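Local coordinates for protein serine protease inhibitor 1 (Coprinopsis cinerea, PDB 3VWC) that probably inhibits serine-type endopeptidases, as a small beta-trefoil protein of the fungal peptidase inhibitor family I66, at residues A[8-13]-A[140-145]; A[15-20]-A[39-44]; A[62-67]-A[82-87]; A[69-74]-A[118-123]; A[90-95]-A[133-138]. All blocks are in the same frame, centred on the assembly; numbering follows the deposited sequence.

Contact 1: A[8-13]-A[140-145]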
# COMPACT_ATOMS: atom_id res chain seq x y z
N GLU A 8 -6.84 2.80 -8.24
CA GLU A 8 -5.44 3.03 -8.59
C GLU A 8 -4.78 3.68 -7.38
O GLU A 8 -5.44 4.39 -6.62
CB GLU A 8 -5.32 3.99 -9.77
CG GLU A 8 -5.76 3.37 -11.09
CD GLU A 8 -5.02 3.95 -12.28
OE1 GLU A 8 -4.51 5.09 -12.18
OE2 GLU A 8 -4.91 3.25 -13.31
N VAL A 9 -3.58 3.22 -7.07
CA VAL A 9 -2.89 3.70 -5.86
C VAL A 9 -1.55 4.33 -6.20
O VAL A 9 -0.74 3.68 -6.85
CB VAL A 9 -2.67 2.56 -4.84
CG1 VAL A 9 -1.99 3.05 -3.58
CG2 VAL A 9 -3.97 1.87 -4.54
N THR A 10 -1.31 5.59 -5.82
CA THR A 10 -0.00 6.22 -6.02
C THR A 10 0.57 6.69 -4.70
O THR A 10 -0.15 6.91 -3.73
CB THR A 10 -0.11 7.46 -6.92
OG1 THR A 10 -1.13 8.34 -6.40
CG2 THR A 10 -0.48 7.02 -8.34
N SER A 11 1.89 6.76 -4.66
CA SER A 11 2.64 7.32 -3.53
C SER A 11 2.72 8.83 -3.58
O SER A 11 3.05 9.39 -4.60
CB SER A 11 4.05 6.76 -3.54
OG SER A 11 4.91 7.45 -2.63
N LYS A 12 2.45 9.51 -2.46
CA LYS A 12 2.57 10.95 -2.43
C LYS A 12 4.02 11.43 -2.54
O LYS A 12 4.25 12.59 -2.85
CB LYS A 12 1.93 11.51 -1.15
CG LYS A 12 0.37 11.51 -1.17
CD LYS A 12 -0.22 12.68 -1.97
CE LYS A 12 -0.33 13.91 -1.12
NZ LYS A 12 -0.63 15.06 -2.02
N VAL A 13 4.98 10.54 -2.28
CA VAL A 13 6.42 10.90 -2.39
C VAL A 13 6.74 11.33 -3.82
O VAL A 13 7.49 12.30 -4.04
CB VAL A 13 7.31 9.68 -2.10
CG1 VAL A 13 8.82 9.97 -2.44
CG2 VAL A 13 7.17 9.36 -0.66
N LEU A 140 1.93 8.51 2.89
CA LEU A 140 0.64 8.90 2.30
C LEU A 140 0.46 8.34 0.89
O LEU A 140 1.41 8.35 0.08
CB LEU A 140 0.53 10.44 2.28
CG LEU A 140 0.58 11.05 3.71
CD1 LEU A 140 0.61 12.55 3.47
CD2 LEU A 140 -0.66 10.66 4.55
N PHE A 141 -0.73 7.82 0.62
CA PHE A 141 -1.07 7.23 -0.66
C PHE A 141 -2.37 7.82 -1.16
O PHE A 141 -3.32 7.94 -0.41
CB PHE A 141 -1.21 5.72 -0.43
CG PHE A 141 0.07 5.12 0.01
CD1 PHE A 141 0.46 5.19 1.35
CD2 PHE A 141 1.04 4.73 -0.92
CE1 PHE A 141 1.73 4.75 1.77
CE2 PHE A 141 2.26 4.27 -0.50
CZ PHE A 141 2.64 4.32 0.82
N THR A 142 -2.46 8.05 -2.47
CA THR A 142 -3.71 8.46 -3.09
C THR A 142 -4.44 7.26 -3.67
O THR A 142 -3.84 6.52 -4.49
CB THR A 142 -3.47 9.50 -4.18
OG1 THR A 142 -2.76 10.61 -3.63
CG2 THR A 142 -4.80 10.06 -4.75
N PHE A 143 -5.63 6.96 -3.17
CA PHE A 143 -6.44 5.84 -3.67
C PHE A 143 -7.54 6.48 -4.52
O PHE A 143 -8.39 7.21 -3.98
CB PHE A 143 -7.12 5.08 -2.53
CG PHE A 143 -6.25 4.06 -1.86
CD1 PHE A 143 -5.12 4.42 -1.11
CD2 PHE A 143 -6.58 2.71 -1.94
CE1 PHE A 143 -4.36 3.46 -0.42
CE2 PHE A 143 -5.83 1.75 -1.28
CZ PHE A 143 -4.69 2.11 -0.54
N THR A 144 -7.48 6.26 -5.83
CA THR A 144 -8.43 6.87 -6.76
C THR A 144 -9.33 5.79 -7.36
O THR A 144 -8.85 4.85 -8.02
CB THR A 144 -7.73 7.63 -7.90
OG1 THR A 144 -6.84 8.62 -7.35
CG2 THR A 144 -8.75 8.36 -8.73
N GLN A 145 -10.62 5.87 -7.03
CA GLN A 145 -11.60 4.86 -7.43
C GLN A 145 -11.75 4.84 -8.95
O GLN A 145 -11.90 5.89 -9.57
CB GLN A 145 -12.95 5.13 -6.78
CG GLN A 145 -13.88 3.94 -6.93
CD GLN A 145 -15.05 3.99 -5.98
OE1 GLN A 145 -15.33 5.03 -5.37
NE2 GLN A 145 -15.77 2.88 -5.87
O HOH W 1 -0.22 10.24 -4.51
O HOH W 2 4.00 7.24 -0.02
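V9 and F143 lie side by side on the inward face of two antiparallel strands, both pointing the same way. CG2 of V9 sits over one face of the phenyl ring, offset toward the rim, 3.9 Å from the centroid of F143 in a CH-pi contact, while CG1 of V9 approaches CE1 of the ring. V9 CG1 is anti to the backbone N (chi1 -179°), and CG2 thereby stands beside that N. On the same face V9 CG1 also packs on CB of F141, whose ring is approached obliquely by S11 CA. Strands 5-11 and 141-145 are the first and last of the chain, so this pairing closes the beta-trefoil by joining its two ends. E8 with T144 and T10 with T142 are hydrogen-bonded pairs, V9 with F143 and S11 with F141 non-hydrogen-bonded ones; the T144 N to E8 O bond, 2.9 Å, is nearly straight at 171°. Beyond the strand end, K12 N donates to L140 O at 3.0 Å. The other face carries T10 and T142, again side by side: OG1 of T10 lies 3.4 Å from CB of T142, and a water joins the two hydroxyls, 2.8 Å from T10 OG1 and 2.7 Å from T142 OG1. K12, bent at chi2 and chi3, lays CB and CG over L140 CB and brings CD to T142 OG1. A second water donates to L140 O and bonds S11 OG, which accepts from V13 N in an ST turn. F143 meets F97, and F141 meets W108, edge-to-face, while W46 and V48 of strand 46-51 touch V9 and F143 respectively.

Contact 2: A[15-20]-A[39-44]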
# COMPACT_ATOMS: atom_id res chain seq x y z
N GLY A 15 4.48 10.42 -6.80
CA GLY A 15 3.36 10.30 -7.73
C GLY A 15 3.31 8.99 -8.48
O GLY A 15 2.40 8.78 -9.30
N LEU A 16 4.25 8.10 -8.21
CA LEU A 16 4.34 6.81 -8.93
C LEU A 16 3.29 5.82 -8.42
O LEU A 16 2.91 5.84 -7.24
CB LEU A 16 5.74 6.22 -8.80
CG LEU A 16 6.83 7.06 -9.48
CD1 LEU A 16 8.21 6.49 -9.27
CD2 LEU A 16 6.49 7.31 -10.96
N HIS A 17 2.74 5.02 -9.32
CA HIS A 17 1.85 3.95 -8.92
C HIS A 17 2.59 2.97 -8.05
O HIS A 17 3.79 2.74 -8.23
CB HIS A 17 1.28 3.23 -10.15
CG HIS A 17 0.26 4.03 -10.90
ND1 HIS A 17 -1.05 3.62 -11.04
CD2 HIS A 17 0.34 5.25 -11.47
CE1 HIS A 17 -1.72 4.54 -11.72
NE2 HIS A 17 -0.90 5.54 -11.98
N VAL A 18 1.86 2.36 -7.14
CA VAL A 18 2.31 1.26 -6.31
C VAL A 18 1.67 -0.06 -6.78
O VAL A 18 0.47 -0.08 -7.10
CB VAL A 18 1.86 1.60 -4.88
CG1 VAL A 18 2.17 0.47 -3.91
CG2 VAL A 18 2.51 2.92 -4.44
N GLY A 19 2.46 -1.13 -6.89
CA GLY A 19 1.86 -2.42 -7.25
C GLY A 19 2.93 -3.35 -7.77
O GLY A 19 4.04 -3.39 -7.24
N ARG A 20 2.59 -4.14 -8.80
CA ARG A 20 3.46 -5.20 -9.27
C ARG A 20 3.79 -4.94 -10.72
O ARG A 20 2.93 -4.53 -11.50
CB ARG A 20 2.79 -6.56 -9.03
CG ARG A 20 2.74 -6.98 -7.57
CD ARG A 20 1.72 -8.10 -7.29
NE ARG A 20 2.15 -9.36 -7.92
CZ ARG A 20 1.41 -10.47 -7.95
NH1 ARG A 20 0.19 -10.50 -7.41
NH2 ARG A 20 1.87 -11.56 -8.57
N ASP A 39 6.03 3.58 -17.25
CA ASP A 39 5.93 2.70 -18.41
C ASP A 39 5.86 1.22 -18.05
O ASP A 39 5.95 0.36 -18.93
CB ASP A 39 7.08 2.98 -19.41
CG ASP A 39 8.41 2.35 -18.99
OD1 ASP A 39 8.56 1.91 -17.83
OD2 ASP A 39 9.33 2.31 -19.84
N ASN A 40 5.65 0.92 -16.78
CA ASN A 40 5.59 -0.45 -16.32
C ASN A 40 4.72 -0.55 -15.06
O ASN A 40 5.23 -0.90 -13.98
CB ASN A 40 7.01 -0.98 -16.06
CG ASN A 40 7.04 -2.45 -15.72
OD1 ASN A 40 8.04 -2.96 -15.20
ND2 ASN A 40 5.94 -3.15 -16.02
N ASN A 41 3.43 -0.21 -15.21
CA ASN A 41 2.46 -0.15 -14.10
C ASN A 41 1.01 -0.56 -14.47
O ASN A 41 0.07 -0.39 -13.66
CB ASN A 41 2.46 1.24 -13.45
CG ASN A 41 1.86 2.33 -14.34
OD1 ASN A 41 1.98 3.52 -14.03
ND2 ASN A 41 1.18 1.93 -15.41
N SER A 42 0.83 -1.18 -15.63
CA SER A 42 -0.49 -1.65 -16.02
C SER A 42 -0.99 -2.81 -15.16
O SER A 42 -0.20 -3.56 -14.57
CB SER A 42 -0.51 -2.04 -17.50
OG SER A 42 0.18 -1.08 -18.28
N GLY A 43 -2.32 -2.94 -15.10
CA GLY A 43 -2.96 -4.05 -14.40
C GLY A 43 -2.92 -3.92 -12.89
O GLY A 43 -3.08 -4.93 -12.17
N ASN A 44 -2.66 -2.70 -12.41
CA ASN A 44 -2.43 -2.45 -10.98
C ASN A 44 -3.56 -1.68 -10.35
O ASN A 44 -3.35 -0.90 -9.42
CB ASN A 44 -1.11 -1.73 -10.73
CG ASN A 44 0.04 -2.68 -10.72
OD1 ASN A 44 0.12 -3.55 -9.84
ND2 ASN A 44 0.84 -2.67 -11.81
O HOH W 3 -1.91 1.23 -8.45
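N44 OD1 accepts the backbone N-H of R20 at 2.7 Å, the shortest polar bond between 15-20 and 39-44, and a nearly straight one at 170°. The other branch of the same amide, N44 ND2, donates to R20 O at 2.8 Å, with that oxygen in the amide plane. One carboxamide thus binds both backbone polar groups of one residue, much as a neighbouring strand would. A third bond fixes its rotation: ND2 also donates to N41 O of its own loop, 3.0 Å away, approaching from above the carbonyl plane. N44 OD1 further rests 3.3 Å from G19 CA, on the side where a CB of residue 19 would collide with it, so the glycine lets the amide close onto the strand. A water lies within bonding distance of both V18 O and N44 O and probably links the two backbones. Farther along, N41 and H17 point toward each other and cross obliquely, their amide and ring planes 49° apart. The amide of N41, OD1 foremost, lies over one face of the H17 imidazole, offset toward the rim. The side chain of R20 leads away to a salt bridge with E24 and a hydrogen bond to C59 O. In this way the loop between strands 31-35 and 46-51 is fastened to the short edge strand 18-19 of the beta-trefoil, which itself pairs with strand 31-35 through G19 and R34, while W46, opening strand 46-51, donates its NE1 to V18 O.

Contact 3: A[62-67]-A[82-87]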
# COMPACT_ATOMS: atom_id res chain seq x y z
N ALA A 62 -3.80 -10.97 -5.55
CA ALA A 62 -3.26 -11.53 -4.32
C ALA A 62 -3.33 -10.52 -3.16
O ALA A 62 -2.97 -9.33 -3.35
CB ALA A 62 -1.81 -11.99 -4.50
N PRO A 63 -3.63 -11.01 -1.95
CA PRO A 63 -3.77 -10.06 -0.84
C PRO A 63 -2.37 -9.70 -0.36
O PRO A 63 -1.47 -10.53 -0.42
CB PRO A 63 -4.52 -10.87 0.23
CG PRO A 63 -4.14 -12.32 -0.03
CD PRO A 63 -4.05 -12.38 -1.57
N VAL A 64 -2.17 -8.47 0.13
CA VAL A 64 -0.86 -8.07 0.60
C VAL A 64 -0.69 -8.14 2.10
O VAL A 64 -1.68 -8.05 2.88
CB VAL A 64 -0.45 -6.68 0.03
CG1 VAL A 64 -0.58 -6.60 -1.46
CG2 VAL A 64 -1.35 -5.53 0.57
N ALA A 65 0.54 -8.36 2.54
CA ALA A 65 0.86 -8.63 3.91
C ALA A 65 2.31 -8.24 4.15
O ALA A 65 3.12 -8.23 3.19
CB ALA A 65 0.63 -10.14 4.18
N PRO A 66 2.66 -7.94 5.38
CA PRO A 66 4.00 -7.51 5.77
C PRO A 66 4.87 -8.70 6.10
O PRO A 66 4.38 -9.70 6.61
CB PRO A 66 3.75 -6.66 7.03
CG PRO A 66 2.49 -7.30 7.66
CD PRO A 66 1.66 -7.80 6.47
N GLN A 67 6.15 -8.63 5.75
CA GLN A 67 7.09 -9.67 6.14
C GLN A 67 8.48 -9.04 6.21
O GLN A 67 8.90 -8.34 5.29
CB GLN A 67 7.04 -10.81 5.13
CG GLN A 67 8.02 -11.93 5.39
CD GLN A 67 7.90 -13.03 4.38
OE1 GLN A 67 6.98 -13.85 4.47
NE2 GLN A 67 8.69 -12.94 3.31
N LYS A 82 -2.97 -10.04 7.19
CA LYS A 82 -3.49 -9.50 5.96
C LYS A 82 -4.51 -8.37 6.11
O LYS A 82 -5.01 -7.87 5.14
CB LYS A 82 -4.13 -10.61 5.11
CG LYS A 82 -3.17 -11.73 4.78
CD LYS A 82 -3.75 -12.62 3.69
CE LYS A 82 -2.85 -13.83 3.45
NZ LYS A 82 -3.64 -14.94 2.85
N LYS A 83 -4.81 -7.98 7.34
CA LYS A 83 -5.83 -6.94 7.56
C LYS A 83 -5.17 -5.57 7.78
O LYS A 83 -4.18 -5.47 8.47
CB LYS A 83 -6.66 -7.28 8.82
CG LYS A 83 -7.76 -8.32 8.61
CD LYS A 83 -8.50 -8.57 9.96
CE LYS A 83 -9.69 -9.51 9.82
NZ LYS A 83 -10.72 -9.35 10.90
N TRP A 84 -5.71 -4.57 7.10
CA TRP A 84 -5.18 -3.17 7.12
C TRP A 84 -6.26 -2.16 7.53
O TRP A 84 -7.46 -2.31 7.15
CB TRP A 84 -4.70 -2.79 5.71
CG TRP A 84 -3.62 -3.73 5.21
CD1 TRP A 84 -3.81 -4.89 4.51
CD2 TRP A 84 -2.21 -3.64 5.48
NE1 TRP A 84 -2.59 -5.50 4.28
CE2 TRP A 84 -1.60 -4.76 4.86
CE3 TRP A 84 -1.41 -2.71 6.16
CZ2 TRP A 84 -0.22 -5.00 4.93
CZ3 TRP A 84 -0.01 -2.95 6.24
CH2 TRP A 84 0.57 -4.08 5.58
N ILE A 85 -5.81 -1.16 8.26
CA ILE A 85 -6.64 -0.02 8.67
C ILE A 85 -6.31 1.09 7.67
O ILE A 85 -5.13 1.51 7.53
CB ILE A 85 -6.30 0.40 10.12
CG1 ILE A 85 -6.53 -0.77 11.10
CG2 ILE A 85 -7.10 1.68 10.56
CD1 ILE A 85 -7.93 -1.34 11.15
N VAL A 86 -7.32 1.49 6.91
CA VAL A 86 -7.15 2.45 5.84
C VAL A 86 -7.87 3.73 6.24
O VAL A 86 -9.08 3.72 6.43
CB VAL A 86 -7.62 1.91 4.49
CG1 VAL A 86 -7.38 2.93 3.39
CG2 VAL A 86 -6.92 0.55 4.15
N THR A 87 -7.10 4.81 6.44
CA THR A 87 -7.71 5.98 7.08
C THR A 87 -7.54 7.20 6.18
O THR A 87 -6.40 7.56 5.84
CB THR A 87 -7.00 6.26 8.41
OG1 THR A 87 -7.03 5.09 9.26
CG2 THR A 87 -7.74 7.36 9.17
O HOH W 4 -4.37 -7.45 2.50
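The two backbones do not pair: the axes of strands 62-67 and 84-87 run at 102° to each other and come no nearer than 10.6 Å, so side chains make the junction. Both strands belong to the beta-trefoil, and W84 spans the gap between them inside it. Its indole NE1 donates to V64 O at 3.0 Å, fairly straight at 165°. The oxygen lies in the ring plane, but the donor stands above the carbonyl plane of V64. The indole crosses the V64 side chain at about a right angle, with CG2 of V64 3.9 Å from NE1. At the six-membered end, CZ2 meets P66 CD tip to tip at 3.7 Å, and A65 CA sits at the ring edge. L71, L57 and V99 touch the indole, and W108 meets it edge-to-face. K82, extended beyond CG, crosses P63 with CD 3.8 Å from P63 CG and its own CG near A65 CB; its NZ has a long, weak ion pair with D74. A water sits 2.8 Å from V64 O and 2.7 Å from K82 O.

Contact 4: A[69-74]-A[118-123]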
# COMPACT_ATOMS: atom_id res chain seq x y z
N GLY A 69 9.50 -6.34 7.49
CA GLY A 69 9.57 -4.90 7.24
C GLY A 69 9.21 -4.43 5.85
O GLY A 69 9.41 -3.27 5.51
N LYS A 70 8.78 -5.36 5.00
CA LYS A 70 8.43 -5.05 3.62
C LYS A 70 7.08 -5.56 3.25
O LYS A 70 6.51 -6.49 3.86
CB LYS A 70 9.49 -5.64 2.66
CG LYS A 70 10.93 -5.27 3.07
CD LYS A 70 11.28 -3.84 2.69
CE LYS A 70 12.80 -3.59 2.82
NZ LYS A 70 13.56 -4.24 1.72
N LEU A 71 6.55 -4.96 2.19
CA LEU A 71 5.19 -5.30 1.71
C LEU A 71 5.18 -6.26 0.54
O LEU A 71 5.86 -6.02 -0.46
CB LEU A 71 4.45 -4.00 1.33
CG LEU A 71 3.01 -4.19 0.92
CD1 LEU A 71 2.16 -4.69 2.10
CD2 LEU A 71 2.45 -2.85 0.39
N PHE A 72 4.48 -7.40 0.69
CA PHE A 72 4.41 -8.41 -0.41
C PHE A 72 2.99 -8.79 -0.73
O PHE A 72 2.13 -8.69 0.14
CB PHE A 72 5.08 -9.71 0.02
CG PHE A 72 6.57 -9.60 0.28
CD1 PHE A 72 7.46 -10.06 -0.70
CD2 PHE A 72 7.07 -9.26 1.53
CE1 PHE A 72 8.84 -10.06 -0.41
CE2 PHE A 72 8.44 -9.28 1.86
CZ PHE A 72 9.34 -9.73 0.88
N ALA A 73 2.78 -9.26 -1.95
CA ALA A 73 1.61 -10.05 -2.30
C ALA A 73 1.82 -11.52 -1.95
O ALA A 73 2.90 -12.11 -2.20
CB ALA A 73 1.27 -9.86 -3.72
N ASP A 74 0.81 -12.09 -1.28
CA ASP A 74 0.88 -13.50 -0.80
C ASP A 74 0.28 -14.39 -1.88
O ASP A 74 -0.92 -14.33 -2.17
CB ASP A 74 0.16 -13.68 0.54
CG ASP A 74 0.27 -15.10 1.13
OD1 ASP A 74 1.03 -15.94 0.58
OD2 ASP A 74 -0.49 -15.36 2.11
N GLN A 118 11.59 -0.05 -6.47
CA GLN A 118 11.98 -0.30 -5.09
C GLN A 118 10.75 -0.77 -4.31
O GLN A 118 9.64 -0.25 -4.53
CB GLN A 118 12.56 0.97 -4.47
CG GLN A 118 13.16 0.70 -3.09
CD GLN A 118 13.96 1.86 -2.56
OE1 GLN A 118 14.60 2.60 -3.34
NE2 GLN A 118 14.00 2.00 -1.25
N GLN A 119 10.98 -1.69 -3.34
CA GLN A 119 9.86 -2.30 -2.56
C GLN A 119 9.28 -1.34 -1.52
O GLN A 119 10.02 -0.63 -0.82
CB GLN A 119 10.33 -3.58 -1.89
CG GLN A 119 9.17 -4.35 -1.28
CD GLN A 119 9.53 -5.74 -0.81
OE1 GLN A 119 8.64 -6.55 -0.49
NE2 GLN A 119 10.81 -6.05 -0.80
N VAL A 120 7.96 -1.36 -1.39
CA VAL A 120 7.29 -0.63 -0.32
C VAL A 120 7.62 -1.26 1.03
O VAL A 120 7.74 -2.48 1.15
CB VAL A 120 5.78 -0.65 -0.61
CG1 VAL A 120 4.99 0.02 0.54
CG2 VAL A 120 5.47 0.08 -1.91
N GLU A 121 7.85 -0.40 2.01
CA GLU A 121 8.24 -0.83 3.35
C GLU A 121 7.00 -0.86 4.26
O GLU A 121 6.00 -0.25 3.94
CB GLU A 121 9.33 0.08 3.93
CG GLU A 121 10.54 0.02 2.98
CD GLU A 121 11.76 0.78 3.46
OE1 GLU A 121 11.69 1.49 4.48
OE2 GLU A 121 12.79 0.68 2.76
N VAL A 122 7.10 -1.59 5.37
CA VAL A 122 6.08 -1.57 6.41
C VAL A 122 6.71 -1.34 7.75
O VAL A 122 7.50 -2.15 8.22
CB VAL A 122 5.27 -2.88 6.42
CG1 VAL A 122 4.13 -2.79 7.42
CG2 VAL A 122 4.73 -3.22 5.01
N ARG A 123 6.42 -0.19 8.35
CA ARG A 123 7.17 0.31 9.53
C ARG A 123 6.22 1.05 10.45
O ARG A 123 5.24 1.60 9.99
CB ARG A 123 8.18 1.41 9.10
CG ARG A 123 9.24 1.06 8.08
CD ARG A 123 10.27 2.19 8.14
NE ARG A 123 10.83 2.55 6.84
CZ ARG A 123 11.38 3.74 6.57
NH1 ARG A 123 11.45 4.67 7.51
NH2 ARG A 123 11.91 3.98 5.38
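L71 N donates to V120 O and V122 N to G69 O, both at 2.9 Å, two backbone bonds that flank K70 and E121. They form a single bridge with CA atoms 4.2 Å apart, a local join between strand 70-73 of the large beta-trefoil sheet and strand 121-123, which pairs with 107-109. The strands run at 126° to each other and soon part. Side chains extend the join. L71 and V120 lie side by side, pointing the same way; L71 CG, anti to the backbone N (chi1 -176°), carries CD2 to within 3.8 Å of V120 CG1. V122 crosses L71 obliquely and sets CG2 against L71 CB. The extended Q119 reaches across K70 CB to F72, and its terminal amide stands at a right angle to the phenyl ring, over the centre of one face. Which end of that amide faces the ring and L71 O is doubtful in the model. K70 and E121 also run side by side, CD of the lysine near CG of the glutamate; their charged ends are not in contact, K70 NZ being 5.1 Å from E121 OE2. Around this shell, I33 touches both L71 and V120, R32 lies against F72 and Q119, W108 against L71, and P66 against V122. R123 turns back onto E121 in a side-on salt bridge, NE and NH2 both bonded to the single oxygen OE1, each at 2.7 Å.

Contact 5: A[90-95]-A[133-138]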
# COMPACT_ATOMS: atom_id res chain seq x y z
N PRO A 90 -7.67 13.92 5.35
CA PRO A 90 -8.18 15.00 4.47
C PRO A 90 -7.35 16.28 4.47
O PRO A 90 -7.40 17.04 3.52
CB PRO A 90 -9.54 15.35 5.09
CG PRO A 90 -9.92 14.24 5.95
CD PRO A 90 -8.67 13.47 6.35
N GLN A 91 -6.56 16.45 5.53
CA GLN A 91 -5.60 17.55 5.66
C GLN A 91 -4.49 17.45 4.64
O GLN A 91 -3.72 18.42 4.44
CB GLN A 91 -5.06 17.65 7.11
CG GLN A 91 -4.08 16.51 7.49
CD GLN A 91 -4.74 15.23 8.04
OE1 GLN A 91 -5.89 14.91 7.76
NE2 GLN A 91 -3.94 14.45 8.78
N HIS A 92 -4.39 16.27 3.98
CA HIS A 92 -3.38 16.04 2.95
C HIS A 92 -3.97 15.91 1.55
O HIS A 92 -3.25 15.61 0.58
CB HIS A 92 -2.50 14.81 3.27
CG HIS A 92 -1.67 14.97 4.49
ND1 HIS A 92 -0.59 15.83 4.54
CD2 HIS A 92 -1.70 14.33 5.68
CE1 HIS A 92 -0.02 15.73 5.74
NE2 HIS A 92 -0.69 14.85 6.45
N GLY A 93 -5.29 16.02 1.48
CA GLY A 93 -6.01 15.99 0.20
C GLY A 93 -7.12 14.97 0.20
O GLY A 93 -7.15 14.05 1.03
N GLU A 94 -8.05 15.12 -0.75
CA GLU A 94 -9.36 14.48 -0.65
C GLU A 94 -9.36 12.94 -0.63
O GLU A 94 -10.21 12.32 0.03
CB GLU A 94 -10.30 14.99 -1.75
CG GLU A 94 -11.61 15.47 -1.20
CD GLU A 94 -12.36 16.29 -2.20
OE1 GLU A 94 -12.87 17.37 -1.83
OE2 GLU A 94 -12.36 15.89 -3.39
N ASN A 95 -8.48 12.36 -1.45
CA ASN A 95 -8.41 10.91 -1.69
C ASN A 95 -7.09 10.32 -1.12
O ASN A 95 -6.56 9.32 -1.63
CB ASN A 95 -8.48 10.67 -3.20
CG ASN A 95 -9.82 11.03 -3.77
OD1 ASN A 95 -10.86 10.74 -3.17
ND2 ASN A 95 -9.81 11.75 -4.88
N PRO A 133 -2.54 15.54 13.07
CA PRO A 133 -1.17 15.16 12.74
C PRO A 133 -0.86 15.37 11.27
O PRO A 133 -1.75 15.27 10.40
CB PRO A 133 -1.09 13.67 13.08
CG PRO A 133 -2.24 13.45 14.03
CD PRO A 133 -3.33 14.39 13.57
N ARG A 134 0.35 15.82 11.00
CA ARG A 134 0.74 15.93 9.61
C ARG A 134 1.78 14.86 9.27
O ARG A 134 2.82 14.75 9.92
CB ARG A 134 1.26 17.33 9.30
CG ARG A 134 0.06 18.30 9.14
CD ARG A 134 0.32 19.53 8.28
NE ARG A 134 0.49 19.28 6.84
CZ ARG A 134 -0.49 19.24 5.93
NH1 ARG A 134 -1.77 19.35 6.31
NH2 ARG A 134 -0.19 19.04 4.64
N TYR A 135 1.43 14.01 8.32
CA TYR A 135 2.28 12.89 7.99
C TYR A 135 3.27 13.30 6.90
O TYR A 135 2.93 14.06 5.99
CB TYR A 135 1.39 11.78 7.45
CG TYR A 135 0.52 11.16 8.50
CD1 TYR A 135 0.95 10.00 9.16
CD2 TYR A 135 -0.71 11.73 8.88
CE1 TYR A 135 0.13 9.39 10.12
CE2 TYR A 135 -1.50 11.15 9.85
CZ TYR A 135 -1.05 10.02 10.51
OH TYR A 135 -1.82 9.42 11.47
N PRO A 136 4.47 12.74 6.95
CA PRO A 136 5.36 12.88 5.80
C PRO A 136 4.80 12.18 4.55
O PRO A 136 4.07 11.17 4.66
CB PRO A 136 6.65 12.19 6.27
CG PRO A 136 6.12 11.13 7.24
CD PRO A 136 4.97 11.80 7.97
N ALA A 137 5.18 12.65 3.36
CA ALA A 137 4.65 12.08 2.14
C ALA A 137 4.97 10.60 1.97
O ALA A 137 4.24 9.88 1.22
CB ALA A 137 5.20 12.86 0.91
N THR A 138 6.07 10.18 2.62
CA THR A 138 6.50 8.78 2.61
C THR A 138 5.42 7.82 3.14
O THR A 138 5.47 6.61 2.87
CB THR A 138 7.71 8.64 3.51
OG1 THR A 138 7.30 9.13 4.79
CG2 THR A 138 8.88 9.47 2.93
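Two surface loops of the beta-trefoil meet here: a short 3-10 turn, 90-92, in the connection between strands 84-88 and 96-101, and the extended run 133-136 on the way from strand 121-123 to strand 141-145. Q91 and H92 face R134 and its neighbours, and each polar side chain bonds to backbone of the other loop. Q91 NE2 donates to P133 O at 2.8 Å, nearly along the C=O axis, and also to Q89 OE1. The bend at Q91 chi2 (-87°) sets CD toward P133. In return R134 NH1 donates to Q91 O at 2.9 Å from above the carbonyl plane; the two side chains slide past each other in opposite directions, amide and guanidinium planes 69° apart. One face of the R134 guanidinium receives the H92 ring, CE1 3.4 Å above the plane and offset toward the rim; the two groups cross at a slant. H92 ND1 and R134 NH2 are close without bonding. Q91 CG lies over one face of the same imidazole. L140 touches both H92 and Y135. H92 NE2 stands in the plane of the tyrosine ring at its edge, 4.0 Å from Y135 CD2, and accepts the backbone N-H of Y135 at 2.9 Å, somewhat tilted from the imidazole plane.

How the contacts relate
From the N terminus, strand 5-11 takes part in contact 1, whose partner 140-145 comes almost at the chain's end; this closes one long loop in which the other four contacts nest. Contact 2 shuts the first small loop, tying the edge strand 18-19 to the turn before strand 46-51, and touches contact 1 through V9 O and V18 N. Contacts 3 and 4 come later and cross, their segments alternating; strands 62-67 and 70-73 are sheet neighbours that join them. Contact 5 follows contact 3 in series and crosses contact 4, binding two outer connections. It meets contact 1 where F143 N bonds N95 O. Contacts 1 and 3 lie on opposite sides of the chain's centre.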